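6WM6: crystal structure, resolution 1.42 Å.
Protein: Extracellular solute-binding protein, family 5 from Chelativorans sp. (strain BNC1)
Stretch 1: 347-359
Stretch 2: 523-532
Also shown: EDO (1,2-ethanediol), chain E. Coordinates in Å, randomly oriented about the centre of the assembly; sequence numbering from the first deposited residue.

Stretch 1 (347-359) NWPHMGSVMFLPN
Stretch 2, residues 523-532: ALFPIYQLPT

How do the two backbones lie against each other? Residues 524-531 form a strand, while 347-359 follows an irregular path with no regular helix or strand, and the two run antiparallel: W348 lies near Q529 and P531, V354 near L524. The CA atoms of M351 and Y528 are 4.8 Å apart, those of G352 and P526 5.8 Å. One direct backbone hydrogen bond joins them, M351 N to I527 O at 3.0 Å and nearly straight (165°). I527, at phi/psi -116/-82, departs from ordinary strand geometry. Its carbonyl also accepts from a water, 2.8 Å from I527 O and 2.8 Å from H350 ND1. M351 O lies 3.3 Å from P526 O; both are acceptors, so no hydrogen bond forms between them.

What fixes the indole of W348? Its CA-to-CB bond points toward the strand, and chi1 t (-156°) with chi2 -106° brings the nitrogen to the Q529 carbonyl: W348 NE1 donates to Q529 O at 2.8 Å, near the ring plane. The same edge approaches the face of Y528, whose p rotamer (chi1 62°, chi2 68°) sets the rings perpendicular in an offset edge-to-face pair, centroids 5.3 Å apart. The six-membered end of the indole reaches P531, W348 CH2 lying 3.8 Å from P531 CB.

How does a polar side chain such as Q529 fit into this buried contact? Its CA-to-CB bond points toward the first stretch, and chi1 m (-73°), chi2 t (161°) and chi3 -84° carry the amide to its neighbours: Q529 OE1 is 3.4 Å from P358 CD and 3.8 Å from P349 CG, and Q529 NE2 is 3.9 Å from L357 CD2. Water supplies several of its polar partners, and Q529 NE2 is also hydrogen-bonded elsewhere in the structure. One molecule donates to P349 O (2.7 Å) and Q529 OE1 (2.8 Å) and accepts from Q529 N (2.9 Å); another accepts from Q529 NE2 (2.9 Å) and donates to N359 OD1 (2.8 Å). N359, chi1 p, also donates weakly from ND2 to O1 of the ethanediol at 3.2 Å.

What closes the other end? V354, chi1 m (-66°), points toward the strand and places CG1 3.8 Å from L524 CG and 3.7 Å from P526 CD, an apolar join. M351 also starts toward the strand, but its extended t, t, t chain leads its end away. The CA-to-CB bond of S353 points away from the strand; chi1 t lets OG accept from M355 N and F356 N, both at 3.0 Å, two bonds that tie the S353 hydroxyl to the backbone that follows it. S353 O, 3.2 Å from P526 CB, is buried without a hydrogen-bond partner.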

# COMPACT_ATOMS: atom_id res chain seq x y z
N ASN A 347 11.99 -3.22 19.45
CA ASN A 347 12.72 -2.23 18.67
C ASN A 347 11.88 -1.72 17.51
O ASN A 347 12.33 -1.63 16.36
CB ASN A 347 14.06 -2.81 18.19
CG ASN A 347 14.98 -3.18 19.35
OD1 ASN A 347 15.56 -4.27 19.36
ND2 ASN A 347 15.10 -2.30 20.32
N TRP A 348 10.64 -1.38 17.81
CA TRP A 348 9.72 -0.92 16.77
C TRP A 348 9.99 0.56 16.50
O TRP A 348 9.98 1.37 17.42
CB TRP A 348 8.28 -1.11 17.20
CG TRP A 348 7.35 -1.20 16.01
CD1 TRP A 348 6.47 -0.26 15.54
CD2 TRP A 348 7.25 -2.32 15.12
NE1 TRP A 348 5.83 -0.73 14.42
CE2 TRP A 348 6.28 -1.99 14.15
CE3 TRP A 348 7.87 -3.58 15.05
CZ2 TRP A 348 5.93 -2.88 13.13
CZ3 TRP A 348 7.52 -4.45 14.05
CH2 TRP A 348 6.54 -4.10 13.11
N PRO A 349 10.24 0.95 15.25
CA PRO A 349 10.69 2.32 15.01
C PRO A 349 9.56 3.35 15.01
O PRO A 349 8.48 3.11 14.45
CB PRO A 349 11.34 2.23 13.61
CG PRO A 349 10.63 1.12 12.95
CD PRO A 349 10.29 0.12 14.03
N HIS A 350 9.83 4.49 15.61
CA HIS A 350 9.04 5.69 15.34
C HIS A 350 9.17 6.05 13.87
O HIS A 350 10.19 5.80 13.22
CB HIS A 350 9.58 6.87 16.14
CG HIS A 350 9.32 6.81 17.61
ND1 HIS A 350 8.06 6.95 18.14
CD2 HIS A 350 10.17 6.66 18.66
CE1 HIS A 350 8.14 6.88 19.47
NE2 HIS A 350 9.41 6.68 19.80
N MET A 351 8.14 6.68 13.32
CA MET A 351 8.21 7.29 12.00
C MET A 351 8.01 8.79 12.15
O MET A 351 6.91 9.24 12.54
CB MET A 351 7.20 6.69 11.05
CG MET A 351 7.35 7.25 9.64
SD MET A 351 6.39 6.25 8.49
CE MET A 351 6.33 7.37 7.08
N GLY A 352 9.06 9.55 11.89
CA GLY A 352 9.01 10.99 12.07
C GLY A 352 9.07 11.79 10.79
O GLY A 352 9.44 12.95 10.79
N SER A 353 8.72 11.15 9.67
CA SER A 353 8.62 11.77 8.36
C SER A 353 7.25 11.43 7.79
O SER A 353 6.65 10.42 8.14
CB SER A 353 9.69 11.13 7.46
OG SER A 353 9.53 11.44 6.09
N VAL A 354 6.76 12.29 6.89
CA VAL A 354 5.53 12.00 6.14
C VAL A 354 5.81 11.63 4.70
O VAL A 354 4.87 11.46 3.92
CB VAL A 354 4.47 13.12 6.26
CG1 VAL A 354 3.97 13.23 7.68
CG2 VAL A 354 5.00 14.45 5.76
N MET A 355 7.07 11.46 4.34
CA MET A 355 7.42 11.10 2.97
C MET A 355 8.33 9.90 2.84
O MET A 355 8.42 9.34 1.73
CB MET A 355 8.03 12.29 2.24
CG MET A 355 6.97 13.38 2.07
SD MET A 355 7.52 14.73 1.08
CE MET A 355 6.16 15.85 1.35
N PHE A 356 8.99 9.48 3.91
CA PHE A 356 9.94 8.37 3.88
C PHE A 356 9.69 7.46 5.08
O PHE A 356 9.52 7.94 6.21
CB PHE A 356 11.38 8.89 4.03
CG PHE A 356 11.76 9.94 3.02
CD1 PHE A 356 12.09 9.59 1.71
CD2 PHE A 356 11.82 11.27 3.37
CE1 PHE A 356 12.48 10.56 0.80
CE2 PHE A 356 12.20 12.24 2.46
CZ PHE A 356 12.53 11.88 1.18
N LEU A 357 9.71 6.15 4.84
CA LEU A 357 9.76 5.19 5.93
C LEU A 357 11.14 5.26 6.58
O LEU A 357 12.11 5.72 5.96
CB LEU A 357 9.52 3.78 5.40
CG LEU A 357 8.16 3.52 4.76
CD1 LEU A 357 8.19 2.13 4.08
CD2 LEU A 357 7.03 3.58 5.76
N PRO A 358 11.27 4.75 7.81
CA PRO A 358 12.57 4.84 8.51
C PRO A 358 13.72 4.19 7.78
O PRO A 358 14.88 4.58 8.03
CB PRO A 358 12.28 4.15 9.86
CG PRO A 358 10.83 4.47 10.10
CD PRO A 358 10.18 4.33 8.72
N ASN A 359 13.47 3.23 6.90
CA ASN A 359 14.54 2.57 6.17
C ASN A 359 14.82 3.15 4.78
O ASN A 359 15.71 2.66 4.08
CB ASN A 359 14.27 1.07 6.04
CG ASN A 359 13.05 0.77 5.22
OD1 ASN A 359 11.98 1.32 5.47
ND2 ASN A 359 13.18 -0.13 4.25
N ALA A 523 -0.18 19.54 9.40
CA ALA A 523 -1.46 18.94 9.06
C ALA A 523 -1.42 17.42 9.00
O ALA A 523 -2.47 16.78 8.83
CB ALA A 523 -1.99 19.50 7.73
N LEU A 524 -0.25 16.82 9.17
CA LEU A 524 -0.11 15.36 9.09
C LEU A 524 0.99 14.93 10.05
O LEU A 524 2.15 15.34 9.92
CB LEU A 524 0.18 14.92 7.65
CG LEU A 524 0.20 13.42 7.40
CD1 LEU A 524 -1.13 12.80 7.69
CD2 LEU A 524 0.60 13.18 5.93
N PHE A 525 0.60 14.12 11.04
CA PHE A 525 1.50 13.65 12.10
C PHE A 525 1.76 12.17 11.93
O PHE A 525 0.84 11.37 12.13
CB PHE A 525 0.81 13.93 13.44
CG PHE A 525 1.57 13.47 14.67
CD1 PHE A 525 2.62 14.22 15.18
CD2 PHE A 525 1.18 12.34 15.36
CE1 PHE A 525 3.28 13.83 16.33
CE2 PHE A 525 1.86 11.93 16.49
CZ PHE A 525 2.91 12.68 16.99
N PRO A 526 2.96 11.78 11.53
CA PRO A 526 3.27 10.35 11.38
C PRO A 526 3.48 9.72 12.74
O PRO A 526 4.00 10.36 13.66
CB PRO A 526 4.57 10.36 10.56
CG PRO A 526 5.28 11.65 11.00
CD PRO A 526 4.16 12.64 11.33
N ILE A 527 3.12 8.44 12.84
CA ILE A 527 3.17 7.71 14.11
C ILE A 527 4.18 6.56 14.00
O ILE A 527 5.33 6.69 14.42
CB ILE A 527 1.76 7.30 14.56
CG1 ILE A 527 0.88 8.55 14.74
CG2 ILE A 527 1.81 6.52 15.86
CD1 ILE A 527 -0.61 8.28 14.93
N TYR A 528 3.78 5.43 13.43
CA TYR A 528 4.70 4.30 13.23
C TYR A 528 4.04 3.33 12.26
O TYR A 528 2.83 3.38 12.00
CB TYR A 528 5.10 3.63 14.54
CG TYR A 528 4.01 3.01 15.35
CD1 TYR A 528 3.33 1.88 14.91
CD2 TYR A 528 3.64 3.52 16.61
CE1 TYR A 528 2.32 1.27 15.65
CE2 TYR A 528 2.63 2.93 17.34
CZ TYR A 528 1.98 1.83 16.87
OH TYR A 528 0.97 1.20 17.58
N GLN A 529 4.86 2.43 11.73
CA GLN A 529 4.41 1.44 10.76
C GLN A 529 3.56 0.35 11.39
O GLN A 529 3.84 -0.13 12.49
CB GLN A 529 5.64 0.79 10.12
CG GLN A 529 6.40 1.68 9.13
CD GLN A 529 7.79 1.17 8.92
OE1 GLN A 529 8.69 1.47 9.70
NE2 GLN A 529 7.98 0.44 7.84
N LEU A 530 2.52 -0.07 10.67
CA LEU A 530 1.74 -1.21 11.11
C LEU A 530 2.58 -2.48 11.04
O LEU A 530 3.39 -2.64 10.14
CB LEU A 530 0.51 -1.40 10.22
CG LEU A 530 -0.68 -0.46 10.46
CD1 LEU A 530 -0.39 0.97 10.12
CD2 LEU A 530 -1.87 -0.96 9.63
N PRO A 531 2.36 -3.42 11.94
CA PRO A 531 2.97 -4.74 11.78
C PRO A 531 2.17 -5.59 10.81
O PRO A 531 0.95 -5.61 10.83
CB PRO A 531 2.90 -5.33 13.19
CG PRO A 531 1.67 -4.70 13.79
CD PRO A 531 1.61 -3.29 13.22
N THR A 532 2.87 -6.31 9.97
CA THR A 532 2.23 -7.36 9.21
C THR A 532 2.10 -8.62 10.08
O THR A 532 2.74 -8.75 11.13
CB THR A 532 3.06 -7.74 7.99
OG1 THR A 532 4.27 -8.36 8.45
CG2 THR A 532 3.40 -6.56 7.11
C1 EDO E . 9.69 -1.08 3.59
O1 EDO E . 10.65 -2.06 4.02
C2 EDO E . 8.30 -1.60 3.94
O2 EDO E . 8.34 -3.01 3.71
O HOH W 1 7.65 3.01 11.84
O HOH W 2 5.48 7.34 17.09
O HOH W 3 10.47 -0.60 6.91